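Local coordinates for protein translation initiation factor eIF-2B (Pyrococcus horikoshii, PDB 1VB5) that is a regulatory subunit of archaeal initiation factor 2B and probably takes part in exchanging GDP for GTP on initiation factor 2, at residues I212-H224 against Y258-I270. Residues are numbered along the deposited sequence; the frame is centred on the assembly and turned at random.
Sequences IPFYVAAETYKFH and YVRGIITELGIVI
Tyr215 lays one face of its ring against Arg260. Arg260 CB sits 3.8 Å from the ring centroid, 14° off the ring normal, a CH-pi contact over the face. Followed outward, Tyr215 CB lies 4.1 Å from Ile263 CD1. CG turns away from the carbonyl carbon (chi1 -73°), which brings the ring beside Gly261 and Arg260. CD2 then meets the backbone O and N of Gly261, and CE2 has Ile268 CG2 near the ring plane. CE1 and CZ lie under Arg260 CB, while OH only skirts that carbon. With the ring cut back to an alanine, Arg260 CB would probably lose its aromatic cover and a gap would open beside Gly261 and Ile263. The arginine chain bends, its CG packing on Pro213 CB, and NE reaches a water that also accepts from Phe214 N.

The backbones pair in parallel. Val216 grips the neighbouring strand twice: its N donates to Gly261 O in a nearly straight bond (174°), and its O accepts from Ile263 N. Ala218 N to Ile263 O continues the ladder; at the other end Arg260 N, not Gly261 N, donates to Phe214 O. On the sheet face of Val216 and Ile262, Val216 CG2 packs on Val259 CG1 at 3.9 Å. Phe223 brings CZ to Ile262 CG2 and Thr264 CG2, with Val269 CG1 at its ring edge.

Past the strand ends, Glu265 takes over. Its OE1 accepts from Thr220 N at 2.9 Å through the syn lone pair. Thr264 OG1 accepts from Leu266 N, forming an ST turn in the type I turn to Gly267.

Helix 78-106 covers the face of Tyr215 and Ile263; strand 180-183 flanks 214-217 on its other edge. This places 214-217 and 261-264 as adjacent parallel strands in the Rossmann-like sheet, with 267-269 added antiparallel as a hairpin.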
loop_
_atom_site.group_PDB
_atom_site.type_symbol
_atom_site.label_atom_id
_atom_site.label_comp_id
_atom_site.label_asym_id
_atom_site.label_seq_id
_atom_site.Cartn_x
_atom_site.Cartn_y
_atom_site.Cartn_z
ATOM N N ILE B 212 11.551 -11.234 -8.692
ATOM C CA ILE B 212 10.440 -12.146 -8.489
ATOM C C ILE B 212 9.563 -12.054 -9.735
ATOM O O ILE B 212 9.005 -11.001 -10.031
ATOM C CB ILE B 212 9.631 -11.743 -7.238
ATOM C CG1 ILE B 212 10.510 -11.922 -6.002
ATOM C CG2 ILE B 212 8.376 -12.605 -7.109
ATOM C CD1 ILE B 212 10.196 -10.959 -4.915
ATOM N N PRO B 213 9.459 -13.152 -10.497
ATOM C CA PRO B 213 8.633 -13.138 -11.709
ATOM C C PRO B 213 7.207 -12.694 -11.445
ATOM O O PRO B 213 6.513 -13.238 -10.587
ATOM C CB PRO B 213 8.745 -14.573 -12.241
ATOM C CG PRO B 213 9.289 -15.369 -11.078
ATOM C CD PRO B 213 10.188 -14.422 -10.361
ATOM N N PHE B 214 6.785 -11.692 -12.205
ATOM C CA PHE B 214 5.464 -11.084 -12.073
ATOM C C PHE B 214 4.555 -11.452 -13.248
ATOM O O PHE B 214 4.779 -11.008 -14.373
ATOM C CB PHE B 214 5.645 -9.562 -12.015
ATOM C CG PHE B 214 4.416 -8.800 -11.603
ATOM C CD1 PHE B 214 4.178 -8.514 -10.262
ATOM C CD2 PHE B 214 3.538 -8.306 -12.559
ATOM C CE1 PHE B 214 3.089 -7.737 -9.883
ATOM C CE2 PHE B 214 2.441 -7.528 -12.190
ATOM C CZ PHE B 214 2.220 -7.242 -10.846
ATOM N N TYR B 215 3.518 -12.244 -12.985
ATOM C CA TYR B 215 2.592 -12.643 -14.045
ATOM C C TYR B 215 1.213 -12.040 -13.872
ATOM O O TYR B 215 0.729 -11.856 -12.751
ATOM C CB TYR B 215 2.458 -14.167 -14.113
ATOM C CG TYR B 215 3.658 -14.874 -14.701
ATOM C CD1 TYR B 215 4.788 -15.157 -13.922
ATOM C CD2 TYR B 215 3.667 -15.260 -16.043
ATOM C CE1 TYR B 215 5.893 -15.814 -14.474
ATOM C CE2 TYR B 215 4.764 -15.910 -16.602
ATOM C CZ TYR B 215 5.868 -16.189 -15.818
ATOM O OH TYR B 215 6.928 -16.879 -16.375
ATOM N N VAL B 216 0.582 -11.744 -15.000
ATOM C CA VAL B 216 -0.751 -11.169 -15.015
ATOM C C VAL B 216 -1.700 -12.162 -15.680
ATOM O O VAL B 216 -1.399 -12.690 -16.748
ATOM C CB VAL B 216 -0.770 -9.847 -15.809
ATOM C CG1 VAL B 216 -2.205 -9.324 -15.925
ATOM C CG2 VAL B 216 0.128 -8.827 -15.127
ATOM N N ALA B 217 -2.830 -12.430 -15.037
ATOM C CA ALA B 217 -3.812 -13.359 -15.588
ATOM C C ALA B 217 -4.947 -12.553 -16.199
ATOM O O ALA B 217 -5.663 -11.844 -15.490
ATOM C CB ALA B 217 -4.351 -14.269 -14.488
ATOM N N ALA B 218 -5.110 -12.655 -17.513
ATOM C CA ALA B 218 -6.168 -11.914 -18.183
ATOM C C ALA B 218 -6.722 -12.644 -19.397
ATOM O O ALA B 218 -5.993 -12.930 -20.343
ATOM C CB ALA B 218 -5.653 -10.545 -18.604
ATOM N N GLU B 219 -8.015 -12.955 -19.368
ATOM C CA GLU B 219 -8.629 -13.622 -20.504
ATOM C C GLU B 219 -8.611 -12.628 -21.659
ATOM O O GLU B 219 -8.557 -11.413 -21.448
ATOM C CB GLU B 219 -10.077 -14.034 -20.200
ATOM C CG GLU B 219 -10.207 -15.132 -19.158
ATOM C CD GLU B 219 -10.295 -14.596 -17.735
ATOM O OE1 GLU B 219 -9.880 -13.443 -17.499
ATOM O OE2 GLU B 219 -10.775 -15.338 -16.849
ATOM N N THR B 220 -8.652 -13.156 -22.875
ATOM C CA THR B 220 -8.638 -12.343 -24.080
ATOM C C THR B 220 -9.714 -11.252 -24.137
ATOM O O THR B 220 -9.497 -10.196 -24.732
ATOM C CB THR B 220 -8.742 -13.264 -25.320
ATOM O OG1 THR B 220 -7.444 -13.800 -25.607
ATOM C CG2 THR B 220 -9.272 -12.519 -26.521
ATOM N N TYR B 221 -10.869 -11.487 -23.523
ATOM C CA TYR B 221 -11.920 -10.478 -23.560
ATOM C C TYR B 221 -11.603 -9.308 -22.625
ATOM O O TYR B 221 -12.402 -8.385 -22.479
ATOM C CB TYR B 221 -13.295 -11.099 -23.242
ATOM C CG TYR B 221 -13.466 -11.643 -21.841
ATOM C CD1 TYR B 221 -13.690 -10.787 -20.761
ATOM C CD2 TYR B 221 -13.386 -13.011 -21.591
ATOM C CE1 TYR B 221 -13.826 -11.280 -19.466
ATOM C CE2 TYR B 221 -13.518 -13.515 -20.299
ATOM C CZ TYR B 221 -13.736 -12.644 -19.244
ATOM O OH TYR B 221 -13.844 -13.136 -17.959
ATOM N N LYS B 222 -10.424 -9.344 -22.006
ATOM C CA LYS B 222 -10.004 -8.259 -21.120
ATOM C C LYS B 222 -8.977 -7.375 -21.823
ATOM O O LYS B 222 -8.503 -6.384 -21.264
ATOM C CB LYS B 222 -9.433 -8.816 -19.811
ATOM C CG LYS B 222 -10.505 -9.426 -18.922
ATOM C CD LYS B 222 -9.934 -10.033 -17.655
ATOM C CE LYS B 222 -11.049 -10.365 -16.671
ATOM N NZ LYS B 222 -10.513 -10.932 -15.404
ATOM N N PHE B 223 -8.635 -7.746 -23.054
ATOM C CA PHE B 223 -7.693 -6.972 -23.857
ATOM C C PHE B 223 -8.500 -5.909 -24.601
ATOM O O PHE B 223 -9.452 -6.240 -25.311
ATOM C CB PHE B 223 -6.982 -7.867 -24.885
ATOM C CG PHE B 223 -5.898 -8.739 -24.304
ATOM C CD1 PHE B 223 -6.174 -9.634 -23.278
ATOM C CD2 PHE B 223 -4.601 -8.683 -24.813
ATOM C CE1 PHE B 223 -5.174 -10.469 -22.763
ATOM C CE2 PHE B 223 -3.596 -9.511 -24.308
ATOM C CZ PHE B 223 -3.887 -10.408 -23.279
ATOM N N HIS B 224 -8.146 -4.636 -24.429
ATOM C CA HIS B 224 -8.862 -3.573 -25.126
ATOM C C HIS B 224 -8.136 -3.386 -26.456
ATOM O O HIS B 224 -6.908 -3.247 -26.496
ATOM C CB HIS B 224 -8.844 -2.282 -24.313
ATOM C CG HIS B 224 -9.834 -1.264 -24.782
ATOM N ND1 HIS B 224 -10.947 -0.912 -24.048
ATOM C CD2 HIS B 224 -9.883 -0.527 -25.915
ATOM C CE1 HIS B 224 -11.638 0.000 -24.708
ATOM N NE2 HIS B 224 -11.013 0.251 -25.844
ATOM N N TYR B 258 7.565 -4.626 -16.406
ATOM C CA TYR B 258 7.604 -5.252 -15.088
ATOM C C TYR B 258 6.776 -6.542 -15.101
ATOM O O TYR B 258 6.612 -7.196 -14.072
ATOM C CB TYR B 258 7.043 -4.303 -14.031
ATOM C CG TYR B 258 7.793 -2.999 -13.932
ATOM C CD1 TYR B 258 7.185 -1.798 -14.287
ATOM C CD2 TYR B 258 9.111 -2.964 -13.478
ATOM C CE1 TYR B 258 7.866 -0.590 -14.190
ATOM C CE2 TYR B 258 9.805 -1.761 -13.377
ATOM C CZ TYR B 258 9.172 -0.578 -13.733
ATOM O OH TYR B 258 9.831 0.622 -13.600
ATOM N N VAL B 259 6.269 -6.905 -16.279
ATOM C CA VAL B 259 5.442 -8.100 -16.442
ATOM C C VAL B 259 6.163 -9.205 -17.216
ATOM O O VAL B 259 6.598 -8.987 -18.352
ATOM C CB VAL B 259 4.132 -7.747 -17.192
ATOM C CG1 VAL B 259 3.264 -8.990 -17.363
ATOM C CG2 VAL B 259 3.373 -6.653 -16.435
ATOM N N ARG B 260 6.301 -10.381 -16.598
ATOM C CA ARG B 260 6.944 -11.526 -17.241
ATOM C C ARG B 260 6.075 -11.975 -18.414
ATOM O O ARG B 260 6.558 -12.188 -19.524
ATOM C CB ARG B 260 7.063 -12.719 -16.281
ATOM C CG ARG B 260 8.237 -12.734 -15.312
ATOM C CD ARG B 260 9.570 -12.813 -16.021
ATOM N NE ARG B 260 9.975 -11.503 -16.506
ATOM C CZ ARG B 260 10.942 -11.303 -17.388
ATOM N NH1 ARG B 260 11.612 -12.338 -17.883
ATOM N NH2 ARG B 260 11.231 -10.068 -17.782
ATOM N N GLY B 261 4.787 -12.146 -18.142
ATOM C CA GLY B 261 3.861 -12.577 -19.173
ATOM C C GLY B 261 2.422 -12.413 -18.743
ATOM O O GLY B 261 2.138 -12.201 -17.564
ATOM N N ILE B 262 1.514 -12.485 -19.710
ATOM C CA ILE B 262 0.084 -12.377 -19.456
ATOM C C ILE B 262 -0.514 -13.750 -19.764
ATOM O O ILE B 262 -0.416 -14.249 -20.896
ATOM C CB ILE B 262 -0.558 -11.313 -20.356
ATOM C CG1 ILE B 262 0.141 -9.966 -20.123
ATOM C CG2 ILE B 262 -2.060 -11.210 -20.049
ATOM C CD1 ILE B 262 -0.260 -8.859 -21.058
ATOM N N ILE B 263 -1.102 -14.367 -18.747
ATOM C CA ILE B 263 -1.695 -15.693 -18.879
ATOM C C ILE B 263 -3.079 -15.584 -19.487
ATOM O O ILE B 263 -3.989 -15.033 -18.873
ATOM C CB ILE B 263 -1.798 -16.385 -17.503
ATOM C CG1 ILE B 263 -0.446 -16.310 -16.786
ATOM C CG2 ILE B 263 -2.200 -17.850 -17.681
ATOM C CD1 ILE B 263 -0.471 -16.780 -15.350
ATOM N N THR B 264 -3.237 -16.082 -20.709
ATOM C CA THR B 264 -4.540 -16.029 -21.375
ATOM C C THR B 264 -5.030 -17.451 -21.619
ATOM O O THR B 264 -4.284 -18.413 -21.424
ATOM C CB THR B 264 -4.462 -15.323 -22.742
ATOM O OG1 THR B 264 -3.795 -16.182 -23.677
ATOM C CG2 THR B 264 -3.703 -14.004 -22.627
ATOM N N GLU B 265 -6.278 -17.579 -22.062
ATOM C CA GLU B 265 -6.847 -18.892 -22.329
ATOM C C GLU B 265 -6.200 -19.497 -23.575
ATOM O O GLU B 265 -6.375 -20.679 -23.853
ATOM C CB GLU B 265 -8.373 -18.804 -22.514
ATOM C CG GLU B 265 -8.827 -18.106 -23.792
ATOM C CD GLU B 265 -8.887 -16.593 -23.665
ATOM O OE1 GLU B 265 -8.169 -16.020 -22.812
ATOM O OE2 GLU B 265 -9.647 -15.972 -24.439
ATOM N N LEU B 266 -5.447 -18.679 -24.311
ATOM C CA LEU B 266 -4.759 -19.125 -25.526
ATOM C C LEU B 266 -3.281 -19.380 -25.252
ATOM O O LEU B 266 -2.528 -19.737 -26.155
ATOM C CB LEU B 266 -4.878 -18.065 -26.628
ATOM C CG LEU B 266 -6.288 -17.644 -27.058
ATOM C CD1 LEU B 266 -6.210 -16.485 -28.048
ATOM C CD2 LEU B 266 -7.003 -18.840 -27.671
ATOM N N GLY B 267 -2.867 -19.192 -24.006
ATOM C CA GLY B 267 -1.474 -19.400 -23.654
ATOM C C GLY B 267 -0.883 -18.143 -23.040
ATOM O O GLY B 267 -1.537 -17.104 -22.975
ATOM N N ILE B 268 0.358 -18.234 -22.586
ATOM C CA ILE B 268 1.019 -17.089 -21.978
ATOM C C ILE B 268 1.643 -16.196 -23.049
ATOM O O ILE B 268 2.526 -16.618 -23.791
ATOM C CB ILE B 268 2.101 -17.554 -20.983
ATOM C CG1 ILE B 268 1.458 -18.473 -19.936
ATOM C CG2 ILE B 268 2.769 -16.342 -20.334
ATOM C CD1 ILE B 268 2.417 -19.045 -18.905
ATOM N N VAL B 269 1.151 -14.965 -23.129
ATOM C CA VAL B 269 1.622 -13.978 -24.093
ATOM C C VAL B 269 2.665 -13.033 -23.460
ATOM O O VAL B 269 2.608 -12.739 -22.261
ATOM C CB VAL B 269 0.418 -13.145 -24.621
ATOM C CG1 VAL B 269 -0.452 -12.701 -23.471
ATOM C CG2 VAL B 269 0.894 -11.925 -25.348
ATOM N N ILE B 270 3.606 -12.563 -24.275
ATOM C CA ILE B 270 4.653 -11.656 -23.819
ATOM C C ILE B 270 4.384 -10.220 -24.277
ATOM O O ILE B 270 4.453 -9.916 -25.470
ATOM C CB ILE B 270 6.024 -12.069 -24.374
ATOM C CG1 ILE B 270 6.317 -13.524 -24.014
ATOM C CG2 ILE B 270 7.106 -11.140 -23.821
ATOM C CD1 ILE B 270 7.657 -14.029 -24.530
HETATM O O HOH W 1 8.659 -9.988 -13.940
#